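Local coordinates for phenylalanine ammonia-lyase (Rhodosporidium toruloides, PDB 1Y2M), which catalyses the non-oxidative deamination of L-phenylalanine and L-tyrosine to trans-cinnamate and p-coumarate, releasing ammonium, as a homotetramer, at residues E327-G330 and N331-L335; Y591-V594 and P595-D599; L244-R247 and E248-L252; D471-A474 and A475-S479; N270-A273 and V274-M278. All coordinates share one frame; numbering follows the deposited sequence. Where two conformers were deposited one is given.

In the fold
All five contacts are local and lie in series along the chain, so none nests in or crosses another, and each links residues within about two turns. Interaction 3 comes first, where strand 240-245 hands over to helix 246-252. Interaction 5 follows at the loop that starts helix 273-303, and includes N270, which probably binds cinnamate. Interaction 1 takes up most of helix 323-336, which packs on helix 273-303. Interaction 4 is in helix 468-484, against helices 416-443 and 506-560 and another subunit. Interaction 2 begins helix 593-611. Interactions 2 and 3 sit on opposite sides of the chain's centre, their centres about 72 Å apart.

Interaction 1. Residues E327-G330 and N331-L335; sequences EVAG and NIRKL
OE2 of E327 is gripped by two donors, the backbone N of Q44 and a water that stands 2.6 Å from it. The same water accepts from N331 ND2 at 3.0 Å, and so bridges the two side chains one turn apart on the helix. The two side chains run side by side, their carboxylate and amide planes 78° apart. N331 keeps CG beside its own backbone N (chi1 -72°), which brings the amide over the E327 carbonyl, and ND2 has a second acceptor in Q294 OE1. An amide suits this buried spot because it offers two N-H donors without bringing a charge. A leucine in place of N331 would probably leave the bridging water and Q294 OE1 without their donor.

Across the helix R333 folds back over G330. Its chain bends at chi3 (64°) and lays one face of the guanidinium over G330 CA, which is 3.7 Å from CZ, while NH1 donates to the carbonyl O of F311. A CB at 330 would come up close to NH2, so glycine probably helps the guanidinium to lie over CA. Beneath them the shortest backbone bond, R333 N to A329 O, measures 2.7 Å. V328 and I332 run side by side, with CG1 of V328 3.9 Å from CD1 of I332, and branched aliphatic chains fill this inner strip well.

This part of the helix packs on two longer helices of the same chain: V328, I332 and L335 rest on helix 273-303, whereas E327, A329 and I332 face helix 368-391.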
# COMPACT_ATOMS: atom_id res chain seq x y z
N GLU B 327 -13.49 26.06 10.20
CA GLU B 327 -14.49 25.29 10.92
C GLU B 327 -13.91 24.59 12.14
O GLU B 327 -14.47 24.65 13.23
CB GLU B 327 -15.14 24.30 9.98
CG GLU B 327 -16.02 23.29 10.63
CD GLU B 327 -16.66 22.31 9.61
OE1 GLU B 327 -16.63 22.61 8.40
OE2 GLU B 327 -17.18 21.29 10.04
N VAL B 328 -12.83 23.86 11.92
CA VAL B 328 -12.25 23.06 13.01
C VAL B 328 -11.69 23.99 14.14
O VAL B 328 -11.92 23.77 15.34
CB VAL B 328 -11.15 22.12 12.47
CG1 VAL B 328 -10.39 21.49 13.63
CG2 VAL B 328 -11.75 21.08 11.48
N ALA B 329 -10.96 25.02 13.77
CA ALA B 329 -10.44 25.98 14.74
C ALA B 329 -11.57 26.60 15.54
O ALA B 329 -11.49 26.76 16.75
CB ALA B 329 -9.64 27.04 14.05
N GLY B 330 -12.67 26.91 14.86
CA GLY B 330 -13.84 27.47 15.53
C GLY B 330 -14.47 26.50 16.52
O GLY B 330 -14.92 26.92 17.59
N ASN B 331 -14.58 25.23 16.15
CA ASN B 331 -15.12 24.21 17.08
C ASN B 331 -14.24 24.11 18.31
O ASN B 331 -14.74 24.18 19.42
CB ASN B 331 -15.20 22.84 16.41
CG ASN B 331 -16.31 22.73 15.36
OD1 ASN B 331 -17.26 23.50 15.37
ND2 ASN B 331 -16.20 21.68 14.49
N ILE B 332 -12.93 24.02 18.11
CA ILE B 332 -12.03 23.88 19.24
C ILE B 332 -11.99 25.19 20.06
O ILE B 332 -11.98 25.16 21.30
CB ILE B 332 -10.63 23.43 18.80
CG1 ILE B 332 -10.72 22.05 18.14
CG2 ILE B 332 -9.66 23.42 19.96
CD1 ILE B 332 -9.46 21.70 17.40
N ARG B 333 -11.99 26.34 19.39
CA ARG B 333 -12.09 27.61 20.08
C ARG B 333 -13.34 27.66 21.01
O ARG B 333 -13.24 28.04 22.17
CB ARG B 333 -12.14 28.76 19.03
CG ARG B 333 -12.17 30.17 19.65
CD ARG B 333 -11.92 31.27 18.62
NE ARG B 333 -12.97 31.35 17.58
CZ ARG B 333 -12.83 30.96 16.30
NH1 ARG B 333 -11.70 30.39 15.83
NH2 ARG B 333 -13.86 31.12 15.47
N LYS B 334 -14.47 27.24 20.47
CA LYS B 334 -15.74 27.21 21.21
C LYS B 334 -15.61 26.33 22.44
O LYS B 334 -15.96 26.74 23.55
CB LYS B 334 -16.86 26.72 20.31
CG LYS B 334 -18.17 26.48 21.08
CD LYS B 334 -19.39 27.08 20.42
CE LYS B 334 -19.71 26.48 19.10
NZ LYS B 334 -21.05 26.97 18.63
N LEU B 335 -15.04 25.15 22.26
CA LEU B 335 -14.88 24.21 23.37
C LEU B 335 -13.97 24.75 24.46
O LEU B 335 -14.19 24.43 25.62
CB LEU B 335 -14.35 22.88 22.88
CG LEU B 335 -15.26 22.09 21.94
CD1 LEU B 335 -14.52 20.88 21.48
CD2 LEU B 335 -16.59 21.69 22.64
O HOH W 1 -18.30 21.61 12.33

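Interaction 2. Residues Y591-V594 and P595-D599; sequences YDLV and PRWHD
L593 and W597 make the tight part of this first helical turn: L593 CD1 lies in the plane of the indole, at its edge, 3.4 Å from W597 CD1 and 3.5 Å from W597 NE1. Leucine suits the place because its slim methyl can butt against a ring edge, and W597 itself is wedged against F544 and F548. The looser side carries the exposed V594; its CG1 is 3.8 Å from CD2 of H598, the two chains running side by side.

Y591, just ahead of the helix, spans R596 and D599. Its CB meets R596 CB at 3.8 Å, and ring CD1 lies 3.9 Å from R596 CA. The Y591 and D599 side chains cross at about a right angle, ring and carboxylate planes 60° apart, OH 3.9 Å from OD1. An alanine here would keep the CB contact but probably lose the ring beside R596 CA and open a gap by D599.

P595 fits the opening turn, where a missing N-H costs nothing. R596 N bonds back to D592 O at 2.9 Å. Apolar L593-W597 packing lies apart from the D599-R584 salt bridge, which Y591 only packs beside; there Y591 meets E355, and D599 F603, of a neighbouring subunit.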
# COMPACT_ATOMS: atom_id res chain seq x y z
N TYR B 591 9.54 10.94 39.96
CA TYR B 591 10.03 10.65 41.29
C TYR B 591 8.89 10.32 42.21
O TYR B 591 7.80 10.92 42.11
CB TYR B 591 10.72 11.88 41.90
CG TYR B 591 12.11 12.25 41.43
CD1 TYR B 591 13.05 12.69 42.35
CD2 TYR B 591 12.48 12.22 40.09
CE1 TYR B 591 14.31 13.06 41.98
CE2 TYR B 591 13.77 12.61 39.71
CZ TYR B 591 14.66 13.02 40.67
OH TYR B 591 15.95 13.40 40.40
N ASP B 592 9.17 9.43 43.16
CA ASP B 592 8.27 9.17 44.24
C ASP B 592 8.17 10.43 45.13
O ASP B 592 9.04 11.32 45.11
CB ASP B 592 8.76 7.97 45.01
CG ASP B 592 8.38 6.63 44.35
OD1 ASP B 592 7.80 6.61 43.25
OD2 ASP B 592 8.70 5.58 44.95
N LEU B 593 7.07 10.51 45.88
CA LEU B 593 6.67 11.75 46.52
C LEU B 593 7.72 12.30 47.48
O LEU B 593 8.11 13.46 47.41
CB LEU B 593 5.34 11.56 47.22
CG LEU B 593 4.81 12.78 47.97
CD1 LEU B 593 4.44 13.85 46.99
CD2 LEU B 593 3.60 12.43 48.86
N VAL B 594 8.21 11.44 48.36
CA VAL B 594 9.15 11.89 49.37
C VAL B 594 10.47 12.39 48.75
O VAL B 594 10.86 13.53 48.99
CB VAL B 594 9.38 10.82 50.43
CG1 VAL B 594 10.53 11.21 51.40
CG2 VAL B 594 8.07 10.62 51.20
N PRO B 595 11.14 11.54 47.95
CA PRO B 595 12.38 12.12 47.36
C PRO B 595 12.14 13.31 46.42
O PRO B 595 13.03 14.15 46.30
CB PRO B 595 13.02 10.94 46.61
CG PRO B 595 11.88 10.01 46.31
CD PRO B 595 10.98 10.13 47.57
N ARG B 596 10.99 13.38 45.75
CA ARG B 596 10.66 14.49 44.89
C ARG B 596 10.75 15.80 45.64
O ARG B 596 11.32 16.77 45.17
CB ARG B 596 9.26 14.34 44.33
CG ARG B 596 9.01 15.36 43.22
CD ARG B 596 7.68 15.18 42.55
NE ARG B 596 7.57 16.01 41.35
CZ ARG B 596 6.46 16.10 40.65
NH1 ARG B 596 5.40 15.39 41.03
NH2 ARG B 596 6.40 16.85 39.59
N TRP B 597 10.10 15.85 46.80
CA TRP B 597 10.04 17.12 47.55
C TRP B 597 11.37 17.48 48.20
O TRP B 597 11.71 18.64 48.29
CB TRP B 597 8.87 17.10 48.53
CG TRP B 597 7.60 17.36 47.75
CD1 TRP B 597 6.61 16.47 47.45
CD2 TRP B 597 7.27 18.58 47.11
NE1 TRP B 597 5.66 17.08 46.69
CE2 TRP B 597 6.03 18.38 46.46
CE3 TRP B 597 7.90 19.83 47.00
CZ2 TRP B 597 5.41 19.39 45.72
CZ3 TRP B 597 7.26 20.84 46.29
CH2 TRP B 597 6.02 20.61 45.66
N HIS B 598 12.13 16.49 48.66
CA HIS B 598 13.45 16.76 49.17
C HIS B 598 14.37 17.25 48.06
O HIS B 598 15.15 18.15 48.28
CB HIS B 598 13.99 15.56 49.94
CG HIS B 598 13.34 15.40 51.27
ND1 HIS B 598 13.67 16.19 52.36
CD2 HIS B 598 12.33 14.60 51.67
CE1 HIS B 598 12.89 15.87 53.37
NE2 HIS B 598 12.08 14.91 52.99
N ASP B 599 14.24 16.67 46.87
CA ASP B 599 14.99 17.17 45.72
C ASP B 599 14.66 18.64 45.36
O ASP B 599 15.55 19.50 45.20
CB ASP B 599 14.74 16.22 44.53
CG ASP B 599 15.27 16.80 43.22
OD1 ASP B 599 16.42 16.44 42.84
OD2 ASP B 599 14.58 17.66 42.64

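Interaction 3. Residues L244-R247 and E248-L252; sequences LYAR and EAMAL
Y245 and E248 form one half of a capping box at the point where strand 240-245 turns into helix 246-252: the side chain of the third helical residue reaches back to the backbone N-H of the N-cap. The other half is missing, because tyrosine has no short hydroxyl to return the bond.

E248 can be followed outward. Its CB sits 3.4 Å from Y245 O. CG, placed beside its own backbone N (chi1 -62°), passes 4.2 Å from Y245 CB, and CD lies 4.0 Å from that same CB. At the tip OE1 accepts from Y245 N at 3.1 Å, with an N-H...O angle of 144°; the donor comes from above the carboxylate plane, 44° out of it. OE1 also stands at the edge of the Y245 ring, near its plane, while OE2 is 4.1 Å from CD2 of the ring. Glutamate suits the place: its chain has the length to close the turn, and its negative charge would probably be favoured at the amino end of a helix.

On the sheet side L244 meets L252 about at right angles, their CD1 atoms 3.8 Å apart, and both lean on strand 232-237. Small A246 and A249 settle over V233 of that strand, and R247 sends NE to G227 O. The remaining bulk is the selenomethionine M250, bent at chi3, whose terminal CE comes within 3.5 Å of A246 O.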
# COMPACT_ATOMS: atom_id res chain seq x y z
N LEU B 244 -34.25 -18.76 9.63
CA LEU B 244 -35.23 -19.62 9.03
C LEU B 244 -35.19 -19.54 7.50
O LEU B 244 -34.64 -18.59 6.91
CB LEU B 244 -36.62 -19.14 9.47
CG LEU B 244 -36.93 -18.98 10.95
CD1 LEU B 244 -38.29 -18.37 11.14
CD2 LEU B 244 -36.83 -20.33 11.65
N TYR B 245 -35.74 -20.53 6.84
CA TYR B 245 -35.96 -20.39 5.42
C TYR B 245 -36.89 -19.22 5.18
O TYR B 245 -37.80 -18.93 5.99
CB TYR B 245 -36.48 -21.67 4.80
CG TYR B 245 -35.39 -22.69 4.71
CD1 TYR B 245 -34.45 -22.64 3.67
CD2 TYR B 245 -35.27 -23.69 5.68
CE1 TYR B 245 -33.38 -23.58 3.63
CE2 TYR B 245 -34.24 -24.62 5.64
CZ TYR B 245 -33.32 -24.58 4.62
OH TYR B 245 -32.29 -25.53 4.57
N ALA B 246 -36.68 -18.53 4.05
CA ALA B 246 -37.46 -17.33 3.75
C ALA B 246 -38.95 -17.61 3.78
O ALA B 246 -39.70 -16.82 4.34
CB ALA B 246 -37.09 -16.75 2.43
N ARG B 247 -39.39 -18.72 3.18
CA ARG B 247 -40.85 -19.03 3.21
C ARG B 247 -41.41 -19.27 4.60
O ARG B 247 -42.50 -18.82 4.91
CB ARG B 247 -41.17 -20.21 2.29
CG ARG B 247 -41.08 -19.80 0.84
CD ARG B 247 -41.46 -20.92 -0.05
NE ARG B 247 -41.45 -20.45 -1.42
CZ ARG B 247 -42.51 -20.08 -2.13
NH1 ARG B 247 -43.75 -20.20 -1.66
NH2 ARG B 247 -42.33 -19.65 -3.36
N GLU B 248 -40.65 -19.92 5.48
CA GLU B 248 -41.06 -20.07 6.88
C GLU B 248 -41.23 -18.71 7.54
O GLU B 248 -42.25 -18.47 8.23
CB GLU B 248 -40.05 -20.89 7.65
CG GLU B 248 -39.90 -22.28 7.15
CD GLU B 248 -38.73 -23.04 7.78
OE1 GLU B 248 -37.71 -22.45 8.26
OE2 GLU B 248 -38.81 -24.28 7.73
N ALA B 249 -40.27 -17.82 7.36
CA ALA B 249 -40.35 -16.52 8.00
C ALA B 249 -41.55 -15.75 7.47
O ALA B 249 -42.30 -15.14 8.23
CB ALA B 249 -39.06 -15.70 7.78
N MSE B 250 -41.76 -15.79 6.16
CA MSE B 250 -42.86 -15.06 5.57
C MSE B 250 -44.20 -15.56 6.08
O MSE B 250 -45.13 -14.77 6.30
CB MSE B 250 -42.81 -15.14 4.07
CG MSE B 250 -41.72 -14.21 3.55
SE MSE B 250 -41.71 -13.99 1.62
CE MSE B 250 -40.77 -15.77 1.23
N ALA B 251 -44.29 -16.87 6.32
CA ALA B 251 -45.55 -17.48 6.77
C ALA B 251 -45.89 -17.01 8.19
O ALA B 251 -47.06 -16.81 8.52
CB ALA B 251 -45.46 -18.98 6.73
N LEU B 252 -44.87 -16.86 9.05
CA LEU B 252 -45.06 -16.27 10.40
C LEU B 252 -45.72 -14.91 10.33
O LEU B 252 -46.52 -14.53 11.20
CB LEU B 252 -43.71 -16.11 11.13
CG LEU B 252 -43.01 -17.36 11.65
CD1 LEU B 252 -41.67 -16.94 12.29
CD2 LEU B 252 -43.87 -18.12 12.63

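Interaction 4. Residues D471-A474 and A475-S479; sequences DIAA and AAYTS
The ring of Y477 carries the carbonyl oxygen of A473 on one face, 3.2 Å above its plane and displaced toward the rim, closest to CG and CD2. CZ meets the methyl of A473 at 3.9 Å, and V519 and T526 of helix 506-560 also touch the tyrosine. With CG beside its own backbone N (chi1 -57°), the ring folds back along the preceding turn and lies over backbone atoms instead of standing off the helix. The oxygen under the ring is already engaged, since Y477 N donates to A473 O at 2.9 Å.

One residue on, A474 O is gripped twice by T478. Its backbone N lies 3.0 Å from A474 O and its hydroxyl OG1 2.8 Å from A474 O, and the two donors arrive from opposite faces of the carbonyl plane. OG1 stands beside the T478 backbone N (chi1 -58°), within reach of the carbonyl a turn earlier. Threonine suits this buried position because its hydroxyl finds an acceptor inside its own helix, while its remaining surface can pack on F437 and L523.

Four alanines in succession, A473 to A476, give this turn a slim outline. A474 nestles against helices 416-443 and 506-560, and A475 and A476 let a neighbouring subunit come close, meeting its A495 and T208. S479 OG is hydrogen-bonded to H491 O of that subunit.

I472 lies about 4 Å, side chain to side chain, from K468, a cinnamate-binding residue. The arrangement is that of the helical, intersubunit core of the PAL/histidase family, near the substrate site.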
# COMPACT_ATOMS: atom_id res chain seq x y z
N ASP B 471 -0.60 3.67 26.19
CA ASP B 471 0.33 4.33 25.26
C ASP B 471 0.69 3.35 24.16
O ASP B 471 0.64 3.65 22.98
CB ASP B 471 1.59 4.75 26.05
CG ASP B 471 2.40 5.84 25.36
OD1 ASP B 471 1.86 6.60 24.50
OD2 ASP B 471 3.59 5.98 25.75
N ILE B 472 1.04 2.14 24.57
CA ILE B 472 1.40 1.07 23.63
C ILE B 472 0.19 0.67 22.78
O ILE B 472 0.33 0.50 21.55
CB ILE B 472 1.96 -0.15 24.40
CG1 ILE B 472 3.29 0.21 25.08
CG2 ILE B 472 2.13 -1.37 23.49
CD1 ILE B 472 3.66 -0.73 26.28
N ALA B 473 -0.99 0.48 23.39
CA ALA B 473 -2.19 0.19 22.62
C ALA B 473 -2.48 1.24 21.55
O ALA B 473 -2.85 0.90 20.44
CB ALA B 473 -3.40 -0.02 23.54
N ALA B 474 -2.34 2.53 21.90
CA ALA B 474 -2.62 3.60 21.00
C ALA B 474 -1.71 3.46 19.78
O ALA B 474 -2.12 3.66 18.61
CB ALA B 474 -2.41 4.94 21.69
N ALA B 475 -0.45 3.12 20.02
CA ALA B 475 0.50 2.93 18.92
C ALA B 475 -0.04 1.81 18.01
O ALA B 475 -0.03 1.90 16.78
CB ALA B 475 1.87 2.57 19.43
N ALA B 476 -0.43 0.72 18.62
CA ALA B 476 -0.88 -0.46 17.87
C ALA B 476 -2.08 -0.10 16.97
O ALA B 476 -2.22 -0.53 15.82
CB ALA B 476 -1.26 -1.56 18.82
N TYR B 477 -3.03 0.65 17.54
CA TYR B 477 -4.24 0.99 16.78
C TYR B 477 -3.85 1.87 15.61
O TYR B 477 -4.38 1.72 14.50
CB TYR B 477 -5.26 1.68 17.67
CG TYR B 477 -5.69 0.92 18.89
CD1 TYR B 477 -5.83 -0.46 18.93
CD2 TYR B 477 -5.98 1.64 20.08
CE1 TYR B 477 -6.27 -1.13 20.12
CE2 TYR B 477 -6.42 0.97 21.30
CZ TYR B 477 -6.53 -0.42 21.30
OH TYR B 477 -6.96 -1.05 22.45
N THR B 478 -2.93 2.80 15.86
CA THR B 478 -2.50 3.73 14.84
C THR B 478 -1.80 2.97 13.71
O THR B 478 -2.07 3.21 12.51
CB THR B 478 -1.62 4.82 15.47
OG1 THR B 478 -2.37 5.48 16.49
CG2 THR B 478 -1.17 5.82 14.48
N SER B 479 -0.94 2.01 14.03
CA SER B 479 -0.27 1.22 12.99
C SER B 479 -1.31 0.51 12.14
O SER B 479 -1.25 0.50 10.91
CB SER B 479 0.62 0.16 13.61
OG SER B 479 1.68 0.73 14.36

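Interaction 5. Residues N270-A273 and V274-M278; sequences NGTA and VSASM
In T272 a chi1 of 71° sends OG1 to E389, while in S275 a chi1 of 53° turns OG, in the conformer given, toward T272 O. This is the amino end of helix 273-303, with T272 at the N-cap. The threonine side chain does not cap its own helix. N-H groups of the first turn, those of S275 and, weakly, V274, donate to D214 OD2, so an acidic side chain from another loop stands at the positive end of the helix. S275 OG lies 3.1 Å from T272 O, a doubtful bond, since S275 has two conformers and its proton another possible acceptor.

The secure link is A276 N to T272 O at 2.9 Å. The methyl of A276 sits 3.3 Å from that same oxygen, and alanine is small enough to lie there while also touching I171.

G271 takes backbone angles at which a CB would collide with the carbonyl oxygen of N270, and it bonds to the backbones of S212 and D214. S212 belongs to the A211-S212-G213 segment that forms the 5-imidazolinone cross-link of the enzyme, though in this model it is an unmodified serine. N270, which probably binds cinnamate as in relatives, makes a weak bond from ND2 to N397 O.

Further on, S277 swings OG anti to its N (chi1 175°) to donate to V164 O; serine suits this buried place, its short side chain bringing a hydroxyl that finds an acceptor. S277 N meets A273 O at 2.9 Å from above the carbonyl plane, with S277 CB only 3.2 Å from that oxygen.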
# COMPACT_ATOMS: atom_id res chain seq x y z
N ASN B 270 -29.23 -5.48 -10.12
CA ASN B 270 -28.29 -4.47 -10.66
C ASN B 270 -28.42 -3.25 -9.81
O ASN B 270 -29.53 -2.73 -9.62
CB ASN B 270 -28.67 -4.00 -12.10
CG ASN B 270 -28.16 -4.89 -13.19
OD1 ASN B 270 -27.58 -5.94 -12.94
ND2 ASN B 270 -28.38 -4.48 -14.43
N GLY B 271 -27.29 -2.71 -9.35
CA GLY B 271 -27.34 -1.49 -8.56
C GLY B 271 -26.35 -1.45 -7.45
O GLY B 271 -25.55 -2.37 -7.24
N THR B 272 -26.38 -0.36 -6.71
CA THR B 272 -25.32 -0.02 -5.80
C THR B 272 -25.81 0.02 -4.34
O THR B 272 -25.11 0.50 -3.45
CB THR B 272 -24.68 1.33 -6.15
OG1 THR B 272 -25.59 2.40 -5.83
CG2 THR B 272 -24.29 1.40 -7.60
N ALA B 273 -27.00 -0.50 -4.07
CA ALA B 273 -27.60 -0.31 -2.75
C ALA B 273 -26.83 -0.87 -1.58
O ALA B 273 -26.91 -0.36 -0.47
CB ALA B 273 -29.03 -0.81 -2.73
N VAL B 274 -26.11 -1.98 -1.77
CA VAL B 274 -25.46 -2.61 -0.63
C VAL B 274 -24.21 -1.81 -0.26
O VAL B 274 -24.02 -1.45 0.90
CB VAL B 274 -25.11 -4.05 -0.96
CG1 VAL B 274 -24.37 -4.69 0.21
CG2 VAL B 274 -26.40 -4.84 -1.35
N SER B 275 -23.39 -1.48 -1.24
CA SER B 275 -22.23 -0.63 -0.95
C SER B 275 -22.65 0.76 -0.48
O SER B 275 -22.04 1.31 0.46
CB SER B 275 -21.32 -0.52 -2.17
OG SER B 275 -22.08 -0.12 -3.29
N ALA B 276 -23.68 1.34 -1.09
CA ALA B 276 -24.18 2.64 -0.61
C ALA B 276 -24.67 2.54 0.86
O ALA B 276 -24.49 3.47 1.67
CB ALA B 276 -25.27 3.15 -1.51
N SER B 277 -25.36 1.45 1.17
CA SER B 277 -25.81 1.27 2.54
C SER B 277 -24.61 1.25 3.50
O SER B 277 -24.53 2.01 4.48
CB SER B 277 -26.55 -0.04 2.68
OG SER B 277 -26.85 -0.21 4.05
N MSE B 278 -23.68 0.35 3.26
CA MSE B 278 -22.54 0.23 4.18
C MSE B 278 -21.71 1.51 4.25
O MSE B 278 -21.21 1.90 5.34
CB MSE B 278 -21.64 -0.94 3.84
CG MSE B 278 -20.71 -1.25 4.97
SE MSE B 278 -19.93 -3.04 4.76
CE MSE B 278 -19.49 -3.43 6.71